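Local coordinates for protein fibrillarin-like rRNA/tRNA 2'-O-methyltransferase (Aeropyrum pernix, PDB 4DF3) that binds S-adenosyl-L-methionine and probably transfers its methyl group to ribose 2'-hydroxyls of rRNA and tRNA at sites selected by a guide RNA, at residues R59-A64 / V215-F220; I81-L84 / T90-S93; P158-I163 / M178-K183; E51-N56 / M95-G100. The protein carries 2 engineered substitutions. All blocks are in the same frame, centred on the assembly; numbering follows the deposited sequence.

Contact 1 of 4, residues R59-A64 / V215-F220; sequences RSKLAA and VHLDPF
Lys61 lays the carbon part of its side chain across the CD1 methyl of Leu217, the two side chains meeting at about a right angle. At the root of the chain, Lys61 CB lies 3.8 Å from Leu217 CD1, CG rests on the same methyl, and CD is still only 4.1 Å from Leu217 CD1. With CG placed beside the backbone N (chi1 -71°), the chain then runs on past the leucine, bends at its last torsion, and carries NZ to a salt bridge with Asp154, a residue that binds S-adenosylmethionine. The other branch of Leu217 points at the helix backbone, CD2 sitting 3.9 Å from Ala64 C. Farther along the other segment, Phe220 CB packs on Ala64 CB at 3.4 Å, and Phe220 CD2 lies 3.8 Å from Ala64 CB. Phe220 also meets Tyr58 edge to face. The loop that carries Leu217 and Phe220 has a cis peptide before Pro219, and Asp218 N donates to His216 ND1 at 3.1 Å. An alanine at Leu217 would remove both methyl branches, which would probably open a gap beside helix 61-67 and leave the carbon chain of Lys61 freer to shift. The segments thus join the start of helix 61-67 to the end of edge strand 211-216 through apolar packing, and the charge of Lys61 is spent elsewhere: apolar packing supports its carbon chain, while its ammonium is directed into the cofactor pocket.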
loop_
_atom_site.group_PDB
_atom_site.type_symbol
_atom_site.label_atom_id
_atom_site.label_comp_id
_atom_site.label_asym_id
_atom_site.label_seq_id
_atom_site.Cartn_x
_atom_site.Cartn_y
_atom_site.Cartn_z
ATOM N N ARG A 59 9.004 1.424 -7.236
ATOM C CA ARG A 59 8.580 0.002 -7.104
ATOM C C ARG A 59 7.321 -0.176 -6.221
ATOM O O ARG A 59 6.776 -1.323 -6.089
ATOM C CB ARG A 59 9.681 -0.787 -6.435
ATOM C CG ARG A 59 11.025 -0.802 -7.166
ATOM C CD ARG A 59 11.016 -1.669 -8.489
ATOM N NE ARG A 59 10.389 -2.989 -8.312
ATOM C CZ ARG A 59 10.925 -4.053 -7.687
ATOM N NH1 ARG A 59 12.161 -4.022 -7.173
ATOM N NH2 ARG A 59 10.196 -5.174 -7.571
ATOM N N SER A 60 6.872 0.935 -5.645
ATOM C CA SER A 60 5.673 0.841 -4.771
ATOM C C SER A 60 4.759 1.996 -4.943
ATOM O O SER A 60 5.138 3.198 -4.635
ATOM C CB SER A 60 6.129 0.755 -3.288
ATOM O OG SER A 60 5.001 0.877 -2.378
ATOM N N LYS A 61 3.519 1.675 -5.342
ATOM C CA LYS A 61 2.599 2.789 -5.626
ATOM C C LYS A 61 2.222 3.655 -4.424
ATOM O O LYS A 61 1.964 4.902 -4.562
ATOM C CB LYS A 61 1.349 2.249 -6.316
ATOM C CG LYS A 61 1.600 1.770 -7.780
ATOM C CD LYS A 61 0.253 1.291 -8.349
ATOM C CE LYS A 61 0.348 0.341 -9.560
ATOM N NZ LYS A 61 0.734 -1.048 -9.155
ATOM N N LEU A 62 2.217 3.039 -3.232
ATOM C CA LEU A 62 1.891 3.858 -2.035
ATOM C C LEU A 62 2.956 4.857 -1.688
ATOM O O LEU A 62 2.667 6.008 -1.299
ATOM C CB LEU A 62 1.647 2.931 -0.804
ATOM C CG LEU A 62 1.317 3.593 0.575
ATOM C CD1 LEU A 62 0.192 4.622 0.333
ATOM C CD2 LEU A 62 0.971 2.451 1.592
ATOM N N ALA A 63 4.236 4.466 -1.808
ATOM C CA ALA A 63 5.342 5.394 -1.589
ATOM C C ALA A 63 5.238 6.475 -2.669
ATOM O O ALA A 63 5.410 7.651 -2.364
ATOM C CB ALA A 63 6.702 4.649 -1.798
ATOM N N ALA A 64 4.975 6.071 -3.935
ATOM C CA ALA A 64 4.735 7.105 -4.989
ATOM C C ALA A 64 3.633 8.103 -4.624
ATOM O O ALA A 64 3.783 9.369 -4.795
ATOM C CB ALA A 64 4.476 6.428 -6.369
ATOM N N VAL A 215 -4.169 11.387 -6.244
ATOM C CA VAL A 215 -2.940 11.902 -6.806
ATOM C C VAL A 215 -2.481 11.009 -7.958
ATOM O O VAL A 215 -2.478 9.790 -7.846
ATOM C CB VAL A 215 -1.730 12.137 -5.790
ATOM C CG1 VAL A 215 -2.059 13.302 -4.784
ATOM C CG2 VAL A 215 -1.255 10.801 -5.090
ATOM N N HIS A 216 -2.072 11.640 -9.064
ATOM C CA HIS A 216 -1.445 10.865 -10.099
ATOM C C HIS A 216 0.008 10.485 -9.712
ATOM O O HIS A 216 0.673 11.252 -9.002
ATOM C CB HIS A 216 -1.510 11.626 -11.454
ATOM C CG HIS A 216 -1.242 10.721 -12.620
ATOM N ND1 HIS A 216 0.042 10.444 -13.055
ATOM C CD2 HIS A 216 -2.063 9.984 -13.403
ATOM C CE1 HIS A 216 0.006 9.546 -14.005
ATOM N NE2 HIS A 216 -1.264 9.293 -14.287
ATOM N N LEU A 217 0.500 9.330 -10.175
ATOM C CA LEU A 217 1.761 8.807 -9.714
ATOM C C LEU A 217 2.947 9.068 -10.629
ATOM O O LEU A 217 4.028 8.632 -10.338
ATOM C CB LEU A 217 1.647 7.293 -9.420
ATOM C CG LEU A 217 0.547 6.977 -8.419
ATOM C CD1 LEU A 217 0.438 5.394 -8.156
ATOM C CD2 LEU A 217 0.649 7.837 -7.045
ATOM N N ASP A 218 2.737 9.794 -11.729
ATOM C CA ASP A 218 3.831 10.030 -12.649
ATOM C C ASP A 218 4.940 10.826 -11.949
ATOM O O ASP A 218 4.615 11.734 -11.192
ATOM C CB ASP A 218 3.297 10.847 -13.821
ATOM C CG ASP A 218 4.386 11.245 -14.782
ATOM O OD1 ASP A 218 4.715 10.407 -15.622
ATOM O OD2 ASP A 218 4.933 12.337 -14.635
ATOM N N PRO A 219 6.241 10.479 -12.202
ATOM C CA PRO A 219 6.751 9.441 -13.103
ATOM C C PRO A 219 7.045 8.140 -12.437
ATOM O O PRO A 219 7.623 7.268 -13.064
ATOM C CB PRO A 219 8.111 10.065 -13.562
ATOM C CG PRO A 219 8.684 10.527 -12.191
ATOM C CD PRO A 219 7.369 11.223 -11.572
ATOM N N PHE A 220 6.783 8.037 -11.146
ATOM C CA PHE A 220 7.016 6.781 -10.402
ATOM C C PHE A 220 6.203 5.630 -10.996
ATOM O O PHE A 220 6.695 4.473 -11.132
ATOM C CB PHE A 220 6.651 6.986 -8.925
ATOM C CG PHE A 220 7.416 8.089 -8.244
ATOM C CD1 PHE A 220 8.806 7.998 -8.080
ATOM C CD2 PHE A 220 6.738 9.200 -7.778
ATOM C CE1 PHE A 220 9.495 8.986 -7.449
ATOM C CE2 PHE A 220 7.410 10.203 -7.173
ATOM C CZ PHE A 220 8.840 10.071 -6.990
#

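Contact 2 of 4, residues I81-L84 / T90-S93; sequences ILYL and TTAS. With SAM (S-adenosylmethionine), chain C.
Tyr83 OH, lodged 3.3 Å from Thr91 CB, is shared by two polar partners: the amino nitrogen of S-adenosylmethionine and an ordered water 3.1 Å from Tyr83 OH. The bond from the cofactor N to Tyr83 OH, modelled at 2.5 Å, is very short, so its exact length is doubtful, but that nitrogen clearly comes in at the ring edge, in the ring plane. The same water accepts from Ala92 N at 2.9 Å and donates weakly to the cofactor OXT. Thr91 holds the other carboxylate oxygen: its OG1, set beside its own backbone N (chi1 -61°), donates to cofactor O over 2.6 Å and also bonds Ser60. Thr91 N adds a weak bond to OXT. Next to the polar cluster, Tyr83 CE1 leans on Ala92 CB at 3.8 Å, so the phenol bridges from the strand to the helix. This is the first strand-loop-helix turn of the Rossmann-like methyltransferase fold, where strand 80-84 feeds helix 90-99. The ends of the methionine moiety are thus sorted by chemistry: the amino group meets the phenol oxygen, among other partners, while the carboxylate takes hydroxyl and amide donors in the N-terminal part of helix 90-99, whose dipole would probably favour its negative charge.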
loop_
_atom_site.group_PDB
_atom_site.type_symbol
_atom_site.label_atom_id
_atom_site.label_comp_id
_atom_site.label_asym_id
_atom_site.label_seq_id
_atom_site.Cartn_x
_atom_site.Cartn_y
_atom_site.Cartn_z
ATOM N N ILE A 81 -5.256 -4.479 8.059
ATOM C CA ILE A 81 -5.406 -3.986 6.686
ATOM C C ILE A 81 -5.796 -5.139 5.776
ATOM O O ILE A 81 -5.163 -6.223 5.796
ATOM C CB ILE A 81 -4.053 -3.392 6.174
ATOM C CG1 ILE A 81 -3.687 -2.117 6.963
ATOM C CG2 ILE A 81 -4.142 -3.002 4.700
ATOM C CD1 ILE A 81 -2.259 -1.695 6.715
ATOM N N LEU A 82 -6.829 -4.922 4.966
ATOM C CA LEU A 82 -7.142 -5.903 3.960
ATOM C C LEU A 82 -6.468 -5.403 2.669
ATOM O O LEU A 82 -6.783 -4.334 2.153
ATOM C CB LEU A 82 -8.653 -6.001 3.733
ATOM C CG LEU A 82 -9.120 -6.858 2.526
ATOM C CD1 LEU A 82 -8.549 -8.279 2.669
ATOM C CD2 LEU A 82 -10.696 -6.899 2.542
ATOM N N TYR A 83 -5.580 -6.226 2.141
ATOM C CA TYR A 83 -4.788 -5.840 0.958
ATOM C C TYR A 83 -5.162 -6.734 -0.232
ATOM O O TYR A 83 -4.858 -7.950 -0.210
ATOM C CB TYR A 83 -3.310 -5.991 1.298
ATOM C CG TYR A 83 -2.347 -5.336 0.307
ATOM C CD1 TYR A 83 -1.246 -4.661 0.765
ATOM C CD2 TYR A 83 -2.516 -5.465 -1.081
ATOM C CE1 TYR A 83 -0.309 -4.161 -0.130
ATOM C CE2 TYR A 83 -1.597 -4.895 -2.017
ATOM C CZ TYR A 83 -0.493 -4.280 -1.508
ATOM O OH TYR A 83 0.446 -3.749 -2.361
ATOM N N LEU A 84 -5.838 -6.126 -1.213
ATOM C CA LEU A 84 -6.330 -6.856 -2.380
ATOM C C LEU A 84 -5.258 -6.757 -3.445
ATOM O O LEU A 84 -4.942 -5.639 -3.913
ATOM C CB LEU A 84 -7.684 -6.345 -2.879
ATOM C CG LEU A 84 -8.856 -6.384 -1.859
ATOM C CD1 LEU A 84 -10.136 -5.902 -2.514
ATOM C CD2 LEU A 84 -9.024 -7.721 -1.173
ATOM N N THR A 90 5.955 -6.522 -2.027
ATOM C CA THR A 90 6.710 -5.250 -2.078
ATOM C C THR A 90 6.135 -4.103 -1.218
ATOM O O THR A 90 6.792 -3.617 -0.270
ATOM C CB THR A 90 6.862 -4.804 -3.522
ATOM O OG1 THR A 90 7.752 -5.725 -4.190
ATOM C CG2 THR A 90 7.508 -3.432 -3.547
ATOM N N THR A 91 4.908 -3.668 -1.520
ATOM C CA THR A 91 4.305 -2.563 -0.779
ATOM C C THR A 91 3.860 -3.097 0.593
ATOM O O THR A 91 3.944 -2.377 1.616
ATOM C CB THR A 91 3.123 -1.967 -1.570
ATOM O OG1 THR A 91 3.624 -1.447 -2.839
ATOM C CG2 THR A 91 2.434 -0.898 -0.738
ATOM N N ALA A 92 3.339 -4.334 0.622
ATOM C CA ALA A 92 2.893 -4.868 1.931
ATOM C C ALA A 92 4.050 -4.950 2.920
ATOM O O ALA A 92 3.835 -4.829 4.123
ATOM C CB ALA A 92 2.215 -6.227 1.767
ATOM N N SER A 93 5.280 -5.147 2.452
ATOM C CA SER A 93 6.362 -5.287 3.437
ATOM C C SER A 93 6.557 -3.961 4.180
ATOM O O SER A 93 6.879 -3.929 5.377
ATOM C CB SER A 93 7.713 -5.716 2.775
ATOM O OG SER A 93 8.203 -4.727 1.856
HETATM N N SAM C . 0.205 -4.309 -4.781
HETATM C CA SAM C . 1.474 -4.897 -5.300
HETATM C C SAM C . 2.611 -3.987 -4.828
HETATM O O SAM C . 2.432 -2.759 -4.686
HETATM O OXT SAM C . 3.711 -4.473 -4.584
HETATM C CB SAM C . 1.506 -4.984 -6.865
HETATM C CG SAM C . 0.224 -5.695 -7.265
HETATM S SD SAM C . 0.204 -6.434 -8.922
HETATM C CE SAM C . -0.093 -4.835 -9.720
HETATM C "C5'" SAM C . -1.494 -7.117 -8.989
HETATM C "C4'" SAM C . -1.620 -8.509 -8.364
HETATM O "O4'" SAM C . -2.974 -8.875 -8.102
HETATM C "C3'" SAM C . -1.070 -9.675 -9.172
HETATM O "O3'" SAM C . -0.096 -10.291 -8.322
HETATM C "C2'" SAM C . -2.270 -10.547 -9.573
HETATM O "O2'" SAM C . -1.963 -11.923 -9.569
HETATM C "C1'" SAM C . -3.276 -10.233 -8.473
HETATM N N9 SAM C . -4.690 -10.248 -8.896
HETATM C C8 SAM C . -5.287 -9.845 -10.096
HETATM N N7 SAM C . -6.656 -10.065 -9.995
HETATM C C5 SAM C . -6.921 -10.592 -8.791
HETATM C C6 SAM C . -8.108 -10.968 -8.183
HETATM N N6 SAM C . -9.357 -10.893 -8.784
HETATM N N1 SAM C . -7.911 -11.432 -6.890
HETATM C C2 SAM C . -6.740 -11.575 -6.168
HETATM N N3 SAM C . -5.572 -11.185 -6.801
HETATM C C4 SAM C . -5.694 -10.740 -8.080
HETATM O O HOH W 1 2.611 -5.866 -1.773
#

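Contact 3 of 4, residues P158-I163 / M178-K183; sequences PEQAAI and MLMAIK
The polar link is a single hydrogen bond from Gln160 NE2 to Ala181 O, 2.8 Å long. It is clearly bent, with 133° at the hydrogen, and the donor lies somewhat out of the carbonyl plane. With CG opposite the backbone N (chi1 -177°) and the rest of the chain extended, Gln160 reaches straight from the helix start to the strand, and its other amide atom, OE1, accepts from Val155 N. Both ends of the amide are therefore engaged, which fixes its flip. The segments belong to a beta-alpha-beta crossover of the Rossmann-like sheet: strand 148-153 leads through helix 160-171 into its parallel neighbour, strand 176-183. A leucine in place of Gln160 is likely to leave Ala181 O and Val155 N without these partners, loosening the loop that carries cofactor-binding Val155. Van der Waals contacts make up the rest. Gln160 and Met180 run antiparallel alongside one another, Met180 CG lying 3.5 Å from Gln160 NE2 and Met180 SD 3.8 Å from Gln160 CG. The thioether bends at its last torsion (chi3 85°), bringing Met180 CE within 4.3 Å of Ala161 CB, while Ala161 also touches helix 195-206 through Thr203 and Leu204.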
loop_
_atom_site.group_PDB
_atom_site.type_symbol
_atom_site.label_atom_id
_atom_site.label_comp_id
_atom_site.label_asym_id
_atom_site.label_seq_id
_atom_site.Cartn_x
_atom_site.Cartn_y
_atom_site.Cartn_z
ATOM N N PRO A 158 -9.922 -4.320 -14.597
ATOM C CA PRO A 158 -11.015 -3.403 -14.843
ATOM C C PRO A 158 -12.029 -3.624 -13.760
ATOM O O PRO A 158 -12.053 -4.727 -13.179
ATOM C CB PRO A 158 -11.623 -3.949 -16.139
ATOM C CG PRO A 158 -10.448 -4.548 -16.864
ATOM C CD PRO A 158 -9.672 -5.203 -15.759
ATOM N N GLU A 159 -12.818 -2.593 -13.472
ATOM C CA GLU A 159 -13.942 -2.697 -12.530
ATOM C C GLU A 159 -13.481 -3.150 -11.146
ATOM O O GLU A 159 -14.189 -3.870 -10.363
ATOM C CB GLU A 159 -15.085 -3.551 -13.117
ATOM C CG GLU A 159 -15.825 -2.796 -14.292
ATOM C CD GLU A 159 -16.984 -3.591 -14.880
ATOM O OE1 GLU A 159 -17.531 -4.482 -14.204
ATOM O OE2 GLU A 159 -17.374 -3.320 -16.037
ATOM N N GLN A 160 -12.347 -2.569 -10.782
ATOM C CA GLN A 160 -11.814 -2.769 -9.458
ATOM C C GLN A 160 -12.701 -2.141 -8.377
ATOM O O GLN A 160 -12.783 -2.705 -7.237
ATOM C CB GLN A 160 -10.374 -2.246 -9.418
ATOM C CG GLN A 160 -9.710 -2.493 -8.080
ATOM C CD GLN A 160 -8.258 -2.144 -8.108
ATOM O OE1 GLN A 160 -7.459 -2.844 -7.517
ATOM N NE2 GLN A 160 -7.894 -1.086 -8.855
ATOM N N ALA A 161 -13.398 -1.023 -8.703
ATOM C CA ALA A 161 -14.171 -0.337 -7.694
ATOM C C ALA A 161 -15.291 -1.244 -7.147
ATOM O O ALA A 161 -15.529 -1.226 -5.950
ATOM C CB ALA A 161 -14.704 0.998 -8.169
ATOM N N ALA A 162 -15.951 -2.013 -8.018
ATOM C CA ALA A 162 -16.969 -3.004 -7.569
ATOM C C ALA A 162 -16.369 -4.048 -6.637
ATOM O O ALA A 162 -17.011 -4.407 -5.663
ATOM C CB ALA A 162 -17.643 -3.702 -8.802
ATOM N N ILE A 163 -15.144 -4.485 -6.926
ATOM C CA ILE A 163 -14.456 -5.479 -6.052
ATOM C C ILE A 163 -14.196 -4.810 -4.700
ATOM O O ILE A 163 -14.411 -5.426 -3.611
ATOM C CB ILE A 163 -13.131 -5.939 -6.675
ATOM C CG1 ILE A 163 -13.425 -6.656 -7.997
ATOM C CG2 ILE A 163 -12.244 -6.775 -5.643
ATOM C CD1 ILE A 163 -12.177 -7.016 -8.755
ATOM N N MET A 178 -9.736 3.662 2.490
ATOM C CA MET A 178 -9.663 2.820 1.290
ATOM C C MET A 178 -8.698 3.498 0.363
ATOM O O MET A 178 -8.859 4.707 0.034
ATOM C CB MET A 178 -11.081 2.790 0.621
ATOM C CG MET A 178 -11.294 1.746 -0.511
ATOM S SD MET A 178 -10.327 2.130 -1.976
ATOM C CE MET A 178 -11.055 3.649 -2.442
ATOM N N LEU A 179 -7.618 2.792 0.015
ATOM C CA LEU A 179 -6.669 3.302 -0.961
ATOM C C LEU A 179 -6.752 2.366 -2.144
ATOM O O LEU A 179 -6.642 1.135 -2.011
ATOM C CB LEU A 179 -5.254 3.255 -0.384
ATOM C CG LEU A 179 -4.977 4.307 0.711
ATOM C CD1 LEU A 179 -3.715 3.837 1.529
ATOM C CD2 LEU A 179 -4.736 5.716 0.068
ATOM N N MET A 180 -6.960 2.960 -3.305
ATOM C CA MET A 180 -7.144 2.158 -4.574
ATOM C C MET A 180 -6.215 2.711 -5.702
ATOM O O MET A 180 -6.257 3.898 -6.030
ATOM C CB MET A 180 -8.612 2.099 -5.071
ATOM C CG MET A 180 -8.744 1.067 -6.219
ATOM S SD MET A 180 -10.477 1.007 -6.772
ATOM C CE MET A 180 -10.638 2.324 -7.937
ATOM N N ALA A 181 -5.305 1.880 -6.182
ATOM C CA ALA A 181 -4.543 2.223 -7.390
ATOM C C ALA A 181 -5.436 2.007 -8.613
ATOM O O ALA A 181 -5.922 0.899 -8.862
ATOM C CB ALA A 181 -3.315 1.313 -7.494
ATOM N N ILE A 182 -5.602 3.053 -9.409
ATOM C CA ILE A 182 -6.463 3.032 -10.581
ATOM C C ILE A 182 -5.631 3.383 -11.843
ATOM O O ILE A 182 -4.785 4.289 -11.781
ATOM C CB ILE A 182 -7.644 4.071 -10.397
ATOM C CG1 ILE A 182 -8.646 3.944 -11.551
ATOM C CG2 ILE A 182 -7.188 5.487 -10.219
ATOM C CD1 ILE A 182 -9.944 4.810 -11.283
ATOM N N LYS A 183 -5.906 2.689 -12.959
ATOM C CA LYS A 183 -5.317 3.074 -14.241
ATOM C C LYS A 183 -5.829 4.440 -14.567
ATOM O O LYS A 183 -7.038 4.670 -14.565
ATOM C CB LYS A 183 -5.749 2.056 -15.307
ATOM C CG LYS A 183 -4.748 1.884 -16.398
ATOM C CD LYS A 183 -3.678 0.848 -15.967
ATOM C CE LYS A 183 -2.580 0.543 -17.023
ATOM N NZ LYS A 183 -2.981 0.553 -18.466
#

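Contact 4 of 4, residues E51-N56 / M95-G100; sequences EYREWN and MSDIIG
The seam between the N-terminal antiparallel sheet and the Rossmann-like methyltransferase fold is bridged here: Arg53 of strand 50-54 and nearby Trp55 reach over to Asp97 and Ile98 of helix 90-99. The polar half is a buried salt bridge, in which Arg53 NH1 donates to Asp97 OD2 at 2.9 Å along a nearly straight line (162° at the hydrogen). OD2 lies in the plane of the guanidinium, at its edge, yet it is itself met from above the carboxylate plane, the two flat groups standing 73° apart. One N-H to one oxygen is therefore the whole bridge, rather than a paired, coplanar one. The bend of the arginine at its third torsion (chi3 58°) turns the chain so that Arg53 CD also comes within 3.2 Å of Asp97 OD2. Each charge has further partners. Arg53 NE pairs with Glu42 and NH2 bonds Ser93, while Asp97 OD2 also takes the hydroxyl of Thr30 and OD1 is bridged to Arg125. Such a network would probably keep both groups ionised despite their burial. The apolar half is the indole: Trp55 CZ3 sits 3.9 Å from Ile98 CD1, with the isoleucine side chain roughly perpendicular to that of the tryptophan. Trp55 is packed between three elements, touching Leu62, Ala63 and Leu66 of helix 61-67 and Thr30 of strand 26-31 as well as helix 90-99.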
loop_
_atom_site.group_PDB
_atom_site.type_symbol
_atom_site.label_atom_id
_atom_site.label_comp_id
_atom_site.label_asym_id
_atom_site.label_seq_id
_atom_site.Cartn_x
_atom_site.Cartn_y
_atom_site.Cartn_z
ATOM N N GLU A 51 18.038 -0.265 11.709
ATOM C CA GLU A 51 18.069 -0.592 10.307
ATOM C C GLU A 51 16.780 -0.128 9.664
ATOM O O GLU A 51 15.665 -0.383 10.194
ATOM C CB GLU A 51 18.107 -2.101 10.116
ATOM C CG GLU A 51 18.447 -2.503 8.740
ATOM C CD GLU A 51 18.750 -3.971 8.614
ATOM O OE1 GLU A 51 19.872 -4.429 8.951
ATOM O OE2 GLU A 51 17.844 -4.658 8.124
ATOM N N TYR A 52 16.959 0.503 8.505
ATOM C CA TYR A 52 15.837 1.062 7.704
ATOM C C TYR A 52 15.897 0.439 6.330
ATOM O O TYR A 52 16.980 0.133 5.808
ATOM C CB TYR A 52 15.963 2.611 7.583
ATOM C CG TYR A 52 15.856 3.283 8.940
ATOM C CD1 TYR A 52 14.663 3.718 9.413
ATOM C CD2 TYR A 52 17.015 3.463 9.754
ATOM C CE1 TYR A 52 14.542 4.324 10.714
ATOM C CE2 TYR A 52 16.913 4.080 11.041
ATOM C CZ TYR A 52 15.707 4.510 11.483
ATOM O OH TYR A 52 15.617 5.094 12.704
ATOM N N ARG A 53 14.735 0.336 5.698
ATOM C CA ARG A 53 14.619 -0.267 4.405
ATOM C C ARG A 53 14.155 0.876 3.475
ATOM O O ARG A 53 13.086 1.438 3.698
ATOM C CB ARG A 53 13.519 -1.343 4.398
ATOM C CG ARG A 53 13.733 -2.605 5.282
ATOM C CD ARG A 53 12.460 -3.489 5.259
ATOM N NE ARG A 53 12.125 -3.864 3.952
ATOM C CZ ARG A 53 10.930 -3.756 3.387
ATOM N NH1 ARG A 53 9.846 -3.329 4.052
ATOM N NH2 ARG A 53 10.824 -4.198 2.174
ATOM N N GLU A 54 14.928 1.176 2.436
ATOM C CA GLU A 54 14.467 2.147 1.459
ATOM C C GLU A 54 13.080 1.750 0.872
ATOM O O GLU A 54 12.869 0.616 0.515
ATOM C CB GLU A 54 15.494 2.322 0.332
ATOM C CG GLU A 54 15.092 3.358 -0.662
ATOM C CD GLU A 54 16.148 3.448 -1.805
ATOM O OE1 GLU A 54 16.342 2.484 -2.524
ATOM O OE2 GLU A 54 16.857 4.451 -1.904
ATOM N N TRP A 55 12.165 2.714 0.822
ATOM C CA TRP A 55 10.881 2.516 0.267
ATOM C C TRP A 55 10.888 3.199 -1.122
ATOM O O TRP A 55 10.599 4.390 -1.250
ATOM C CB TRP A 55 9.812 3.100 1.170
ATOM C CG TRP A 55 8.381 2.661 0.825
ATOM C CD1 TRP A 55 8.005 1.795 -0.144
ATOM C CD2 TRP A 55 7.199 3.022 1.535
ATOM N NE1 TRP A 55 6.617 1.621 -0.114
ATOM C CE2 TRP A 55 6.110 2.376 0.900
ATOM C CE3 TRP A 55 6.961 3.839 2.663
ATOM C CZ2 TRP A 55 4.805 2.502 1.331
ATOM C CZ3 TRP A 55 5.629 4.001 3.097
ATOM C CH2 TRP A 55 4.557 3.343 2.409
ATOM N N ASN A 56 11.149 2.404 -2.150
ATOM C CA ASN A 56 11.440 3.004 -3.476
ATOM C C ASN A 56 10.111 3.278 -4.190
ATOM O O ASN A 56 9.378 2.342 -4.480
ATOM C CB ASN A 56 12.186 1.931 -4.281
ATOM C CG ASN A 56 12.591 2.412 -5.680
ATOM O OD1 ASN A 56 12.285 3.554 -6.099
ATOM N ND2 ASN A 56 13.339 1.558 -6.393
ATOM N N MET A 95 4.107 -1.731 4.600
ATOM C CA MET A 95 2.936 -1.606 5.512
ATOM C C MET A 95 3.249 -2.406 6.790
ATOM O O MET A 95 3.013 -1.923 7.909
ATOM C CB MET A 95 1.668 -2.137 4.886
ATOM C CG MET A 95 1.201 -1.274 3.799
ATOM S SD MET A 95 -0.183 -2.149 3.047
ATOM C CE MET A 95 -0.916 -0.999 1.891
ATOM N N SER A 96 3.825 -3.599 6.620
ATOM C CA SER A 96 4.174 -4.486 7.758
ATOM C C SER A 96 5.165 -3.768 8.695
ATOM O O SER A 96 4.947 -3.782 9.925
ATOM C CB SER A 96 4.738 -5.847 7.237
ATOM O OG SER A 96 5.501 -6.510 8.224
ATOM N N ASP A 97 6.193 -3.085 8.120
ATOM C CA ASP A 97 7.065 -2.272 8.972
ATOM C C ASP A 97 6.298 -1.234 9.838
ATOM O O ASP A 97 6.597 -1.077 11.008
ATOM C CB ASP A 97 8.136 -1.545 8.151
ATOM C CG ASP A 97 9.189 -2.486 7.584
ATOM O OD1 ASP A 97 9.383 -3.632 8.105
ATOM O OD2 ASP A 97 9.887 -2.066 6.612
ATOM N N ILE A 98 5.397 -0.477 9.201
ATOM C CA ILE A 98 4.694 0.648 9.866
ATOM C C ILE A 98 3.743 0.164 10.914
ATOM O O ILE A 98 3.730 0.675 12.047
ATOM C CB ILE A 98 3.955 1.501 8.795
ATOM C CG1 ILE A 98 5.049 2.157 7.916
ATOM C CG2 ILE A 98 3.100 2.620 9.398
ATOM C CD1 ILE A 98 4.448 2.688 6.586
ATOM N N ILE A 99 2.966 -0.854 10.552
ATOM C CA ILE A 99 1.921 -1.338 11.478
ATOM C C ILE A 99 2.473 -2.051 12.674
ATOM O O ILE A 99 1.818 -2.075 13.733
ATOM C CB ILE A 99 0.829 -2.237 10.794
ATOM C CG1 ILE A 99 1.369 -3.585 10.374
ATOM C CG2 ILE A 99 0.180 -1.449 9.633
ATOM C CD1 ILE A 99 0.355 -4.407 9.468
ATOM N N GLY A 100 3.680 -2.627 12.521
ATOM C CA GLY A 100 4.390 -3.267 13.655
ATOM C C GLY A 100 3.772 -4.601 14.049
ATOM O O GLY A 100 2.865 -5.093 13.393
#

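How the contacts relate
Coming from the N terminus, the chain opens contact 4 at 51-56, then contact 1 at 59-64. Contact 2 opens and closes within a few residues, at 81-84 and 90-93, inside both larger loops. Contact 4 closes next, at 95-100, pinning the N-terminal sheet to helix 90-99. Contact 3 follows in series, a short loop over 158-183, and contact 1 closes last at 215-220. Contacts 1 and 4 therefore cross, while contacts 2 and 3 both lie within the span of contact 1. Contacts 1, 2 and 3 all reach the seven-stranded sheet. Direct touches join most pairs; contacts 3 and 4, on opposite sides of the chain's centre, do not meet.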